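Local structure of magnesium transporter, putative (Shewanella oneidensis MR-1, 3KXR) at residues N54-Y59 / T169-E174; A139-H144 / I148-I153. The protein is a putative magnesium transporter of the SLC41A family, represented here by its CBS-pair domain with part of the MgtE N-domain, and probably moves cations across the membrane. All coordinates share one frame; numbering follows the deposited sequence.

Interaction 1: residues N54-Y59 / T169-E174; sequences NEIGRY and TALVRE
I56 and Y59, in the turn between helix 39-50 and strand 66-68, at the first CBS motif of the pair, meet L171 on helix 165-176 of the second CBS motif. I56 comes first: its chain runs out with CG1 anti to the backbone N (chi1 -161°), which carries CD1 across to L171 CD1, 3.7 Å away. The two side chains meet nearly perpendicular, methyl to methyl rather than lying alongside. I56 also packs on L135 and A138 of helix 135-143, so the buried I56 side chain touches two helices of the second CBS motif. R58 follows, its NE reaching back to the O of Y51. The turn then curls back on itself, the N of Y59 bonding to the O of I56 at 2.9 Å, and this brings the tyrosine to the same leucine. One face of the Y59 ring takes R58 CG, toward the rim. L171 takes the opposite face, so one leucine serves both residues: CD1 meets I56 and CD2 the aromatic ring. This second methyl makes a CH-pi contact, L171 CD2 standing 4.3 Å from the Y59 ring centroid and only 8° off the ring normal.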
# COMPACT_ATOMS: atom_id res chain seq x y z
N ASN A 54 26.59 -1.84 -12.92
CA ASN A 54 27.82 -2.21 -12.25
C ASN A 54 28.09 -1.35 -11.02
O ASN A 54 29.24 -1.20 -10.64
CB ASN A 54 29.00 -2.15 -13.23
CG ASN A 54 30.29 -2.80 -12.68
OD1 ASN A 54 30.25 -3.82 -11.98
ND2 ASN A 54 31.43 -2.20 -13.00
N GLU A 55 27.04 -0.82 -10.39
CA GLU A 55 27.19 -0.06 -9.13
C GLU A 55 26.56 -0.83 -8.00
O GLU A 55 25.41 -1.26 -8.11
CB GLU A 55 26.53 1.32 -9.23
CG GLU A 55 27.23 2.27 -10.21
CD GLU A 55 26.60 3.68 -10.28
OE1 GLU A 55 25.36 3.83 -10.42
OE2 GLU A 55 27.37 4.66 -10.21
N ILE A 56 27.26 -0.97 -6.88
CA ILE A 56 26.74 -1.78 -5.80
C ILE A 56 25.43 -1.22 -5.18
O ILE A 56 24.58 -1.98 -4.65
CB ILE A 56 27.81 -2.02 -4.73
CG1 ILE A 56 27.43 -3.23 -3.87
CG2 ILE A 56 28.07 -0.73 -3.89
CD1 ILE A 56 27.08 -4.48 -4.65
N GLY A 57 25.23 0.09 -5.29
CA GLY A 57 23.97 0.71 -4.88
C GLY A 57 22.73 -0.03 -5.38
O GLY A 57 21.71 -0.11 -4.71
N ARG A 58 22.82 -0.54 -6.59
CA ARG A 58 21.71 -1.22 -7.23
C ARG A 58 21.28 -2.47 -6.44
O ARG A 58 20.08 -2.79 -6.45
CB ARG A 58 22.12 -1.56 -8.66
CG ARG A 58 21.22 -2.50 -9.38
CD ARG A 58 21.57 -2.60 -10.84
NE ARG A 58 21.09 -1.43 -11.56
CZ ARG A 58 20.59 -1.46 -12.80
NH1 ARG A 58 20.47 -2.59 -13.49
NH2 ARG A 58 20.16 -0.35 -13.35
N TYR A 59 22.21 -3.14 -5.76
CA TYR A 59 21.92 -4.40 -5.05
C TYR A 59 21.92 -4.25 -3.55
O TYR A 59 21.93 -5.22 -2.82
CB TYR A 59 22.90 -5.48 -5.46
CG TYR A 59 22.94 -5.65 -6.94
CD1 TYR A 59 22.07 -6.53 -7.60
CD2 TYR A 59 23.81 -4.90 -7.70
CE1 TYR A 59 22.10 -6.66 -9.00
CE2 TYR A 59 23.85 -5.02 -9.09
CZ TYR A 59 22.99 -5.90 -9.73
OH TYR A 59 23.06 -5.97 -11.11
N THR A 169 28.37 -13.46 -2.79
CA THR A 169 28.57 -14.76 -3.40
C THR A 169 27.79 -14.82 -4.70
O THR A 169 28.33 -15.19 -5.74
CB THR A 169 28.10 -15.89 -2.51
OG1 THR A 169 28.71 -15.77 -1.21
CG2 THR A 169 28.44 -17.25 -3.17
N ALA A 170 26.53 -14.42 -4.64
CA ALA A 170 25.70 -14.34 -5.84
C ALA A 170 26.39 -13.51 -6.93
O ALA A 170 26.65 -14.03 -7.98
CB ALA A 170 24.31 -13.77 -5.52
N LEU A 171 26.72 -12.25 -6.65
CA LEU A 171 27.45 -11.38 -7.61
C LEU A 171 28.64 -12.03 -8.32
O LEU A 171 28.78 -11.96 -9.55
CB LEU A 171 27.99 -10.14 -6.90
CG LEU A 171 26.95 -9.20 -6.31
CD1 LEU A 171 27.64 -8.03 -5.57
CD2 LEU A 171 25.95 -8.72 -7.42
N VAL A 172 29.50 -12.65 -7.52
CA VAL A 172 30.64 -13.38 -8.05
C VAL A 172 30.18 -14.46 -9.07
O VAL A 172 30.51 -14.38 -10.25
CB VAL A 172 31.47 -14.02 -6.92
CG1 VAL A 172 32.45 -15.03 -7.49
CG2 VAL A 172 32.18 -12.95 -6.11
N ARG A 173 29.40 -15.45 -8.59
CA ARG A 173 28.78 -16.55 -9.40
C ARG A 173 28.03 -16.09 -10.68
O ARG A 173 28.05 -16.80 -11.71
CB ARG A 173 27.84 -17.41 -8.49
CG ARG A 173 26.99 -18.52 -9.14
CD ARG A 173 26.31 -19.38 -8.07
NE ARG A 173 25.37 -18.61 -7.25
N GLU A 174 27.39 -14.91 -10.60
CA GLU A 174 26.81 -14.20 -11.75
C GLU A 174 27.88 -13.81 -12.77
O GLU A 174 27.78 -14.12 -13.96
CB GLU A 174 26.09 -12.92 -11.31
CG GLU A 174 24.56 -12.93 -11.50
CD GLU A 174 23.78 -13.38 -10.25
OE1 GLU A 174 23.24 -12.50 -9.54
OE2 GLU A 174 23.71 -14.60 -10.00

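Interaction 2: residues A139-H144 / I148-I153; sequences AEAIEH and IELPVI
Helix 139-143 and strand 149-153 run at 134° to each other, their axes approaching to 8.6 Å, with I142 nearest E149 along the backbones (6.6 Å between their CA atoms). They are the helix and second strand of a beta-alpha-beta unit, begun by strand 129-130, in the second CBS motif. L150 is the residue the strand directs toward the helix. With its CG anti to the carbonyl carbon (chi1 -76°), it sets CD1 against two helix side chains. One is I142, whose CG1 lies 3.8 Å from L150 CD1; the two side chains pass antiparallel, flank to flank, and L150 CG also comes within 4.1 Å of I142 CG1. The second branch of I142 points to the start of the strand, where CG2 rests on the peptide link between I148 and E149, 4.2 Å from E149 N. I142 also reaches V163 and L165, extending this apolar layer to the neighbouring strand and to helix 165-176. The CB of E149 points away from the helix, and its buried carboxylate is held by a salt bridge to R162 and by hydrogen bonds to N88, D89 and N90 of the first CBS motif. The other helix side chain that L150 meets is A141, whose CB lies 4.1 Å from L150 CD1.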
# COMPACT_ATOMS: atom_id res chain seq x y z
N ALA A 139 32.24 -7.22 -3.79
CA ALA A 139 32.32 -8.62 -3.39
C ALA A 139 33.69 -8.92 -2.76
O ALA A 139 33.76 -9.58 -1.73
CB ALA A 139 32.06 -9.54 -4.61
N GLU A 140 34.76 -8.40 -3.35
CA GLU A 140 36.08 -8.58 -2.77
C GLU A 140 36.20 -8.01 -1.37
O GLU A 140 36.80 -8.63 -0.47
CB GLU A 140 37.16 -7.95 -3.64
CG GLU A 140 37.83 -8.94 -4.53
CD GLU A 140 39.02 -8.36 -5.26
OE1 GLU A 140 40.17 -8.54 -4.76
OE2 GLU A 140 38.78 -7.72 -6.33
N ALA A 141 35.66 -6.81 -1.20
CA ALA A 141 35.79 -6.06 0.03
C ALA A 141 35.13 -6.83 1.17
O ALA A 141 35.69 -6.88 2.25
CB ALA A 141 35.21 -4.65 -0.11
N ILE A 142 33.97 -7.44 0.91
CA ILE A 142 33.26 -8.24 1.93
C ILE A 142 33.94 -9.59 2.11
O ILE A 142 34.21 -10.01 3.24
CB ILE A 142 31.75 -8.50 1.62
CG1 ILE A 142 31.03 -7.22 1.23
CG2 ILE A 142 31.02 -9.03 2.86
CD1 ILE A 142 29.56 -7.41 0.77
N GLU A 143 34.26 -10.25 1.00
CA GLU A 143 34.84 -11.58 1.06
C GLU A 143 36.17 -11.60 1.79
O GLU A 143 36.38 -12.47 2.61
CB GLU A 143 35.03 -12.18 -0.33
CG GLU A 143 35.46 -13.68 -0.29
CD GLU A 143 35.96 -14.26 -1.62
OE1 GLU A 143 35.66 -13.69 -2.71
OE2 GLU A 143 36.64 -15.32 -1.55
N HIS A 144 37.07 -10.67 1.47
CA HIS A 144 38.40 -10.68 2.10
C HIS A 144 38.45 -9.76 3.29
O HIS A 144 39.27 -8.89 3.37
CB HIS A 144 39.47 -10.29 1.09
CG HIS A 144 39.50 -11.19 -0.10
ND1 HIS A 144 39.86 -12.51 -0.01
CD2 HIS A 144 39.17 -10.96 -1.39
CE1 HIS A 144 39.77 -13.06 -1.21
NE2 HIS A 144 39.36 -12.14 -2.06
N ILE A 148 30.62 -10.02 7.66
CA ILE A 148 29.62 -10.72 6.88
C ILE A 148 28.61 -9.74 6.26
O ILE A 148 27.65 -10.15 5.57
CB ILE A 148 28.94 -11.87 7.71
CG1 ILE A 148 28.20 -11.36 8.96
CG2 ILE A 148 30.00 -12.89 8.11
CD1 ILE A 148 27.32 -12.49 9.73
N GLU A 149 28.84 -8.45 6.45
CA GLU A 149 28.03 -7.45 5.80
C GLU A 149 28.80 -6.17 5.81
O GLU A 149 29.61 -5.95 6.71
CB GLU A 149 26.72 -7.24 6.57
CG GLU A 149 26.96 -6.75 8.01
CD GLU A 149 25.71 -6.74 8.91
OE1 GLU A 149 24.64 -6.24 8.48
OE2 GLU A 149 25.83 -7.20 10.07
N LEU A 150 28.53 -5.30 4.86
CA LEU A 150 29.09 -3.96 4.93
C LEU A 150 28.01 -2.92 4.66
O LEU A 150 27.13 -3.14 3.83
CB LEU A 150 30.20 -3.79 3.90
CG LEU A 150 31.58 -4.41 4.17
CD1 LEU A 150 32.52 -4.18 2.97
CD2 LEU A 150 32.17 -3.84 5.47
N PRO A 151 28.09 -1.78 5.34
CA PRO A 151 27.20 -0.67 5.04
C PRO A 151 27.55 -0.01 3.71
O PRO A 151 28.74 0.06 3.33
CB PRO A 151 27.46 0.30 6.19
CG PRO A 151 28.84 0.04 6.56
CD PRO A 151 29.12 -1.39 6.30
N VAL A 152 26.51 0.48 3.05
CA VAL A 152 26.66 1.24 1.84
C VAL A 152 26.19 2.68 2.06
O VAL A 152 25.13 2.93 2.62
CB VAL A 152 25.85 0.58 0.71
CG1 VAL A 152 25.98 1.40 -0.55
CG2 VAL A 152 26.35 -0.86 0.48
N ILE A 153 27.01 3.63 1.64
CA ILE A 153 26.65 5.04 1.73
C ILE A 153 26.53 5.66 0.34
O ILE A 153 27.15 5.20 -0.63
CB ILE A 153 27.67 5.84 2.58
CG1 ILE A 153 29.08 5.74 1.98
CG2 ILE A 153 27.65 5.37 4.04
CD1 ILE A 153 30.02 6.75 2.57

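Overall arrangement
From the N terminus, the chain leaves helix 39-50 and enters 54-59, one side of interaction 1. It then runs on through the first CBS motif and continues to helix 135-143 and strand 149-153, where interaction 2 closes a short loop with three residues between its segments. Helix 165-176 follows, and its 169-174 turns close the long loop of interaction 1, which therefore encloses interaction 2. The long closure ties the turn after helix 39-50 to helix 165-176, the last helix of the second CBS motif; the short one joins helix and sheet within that second motif. Their centres lie about 11 Å apart, and they touch directly where V172 CG2 packs 3.7 Å from A139 CB.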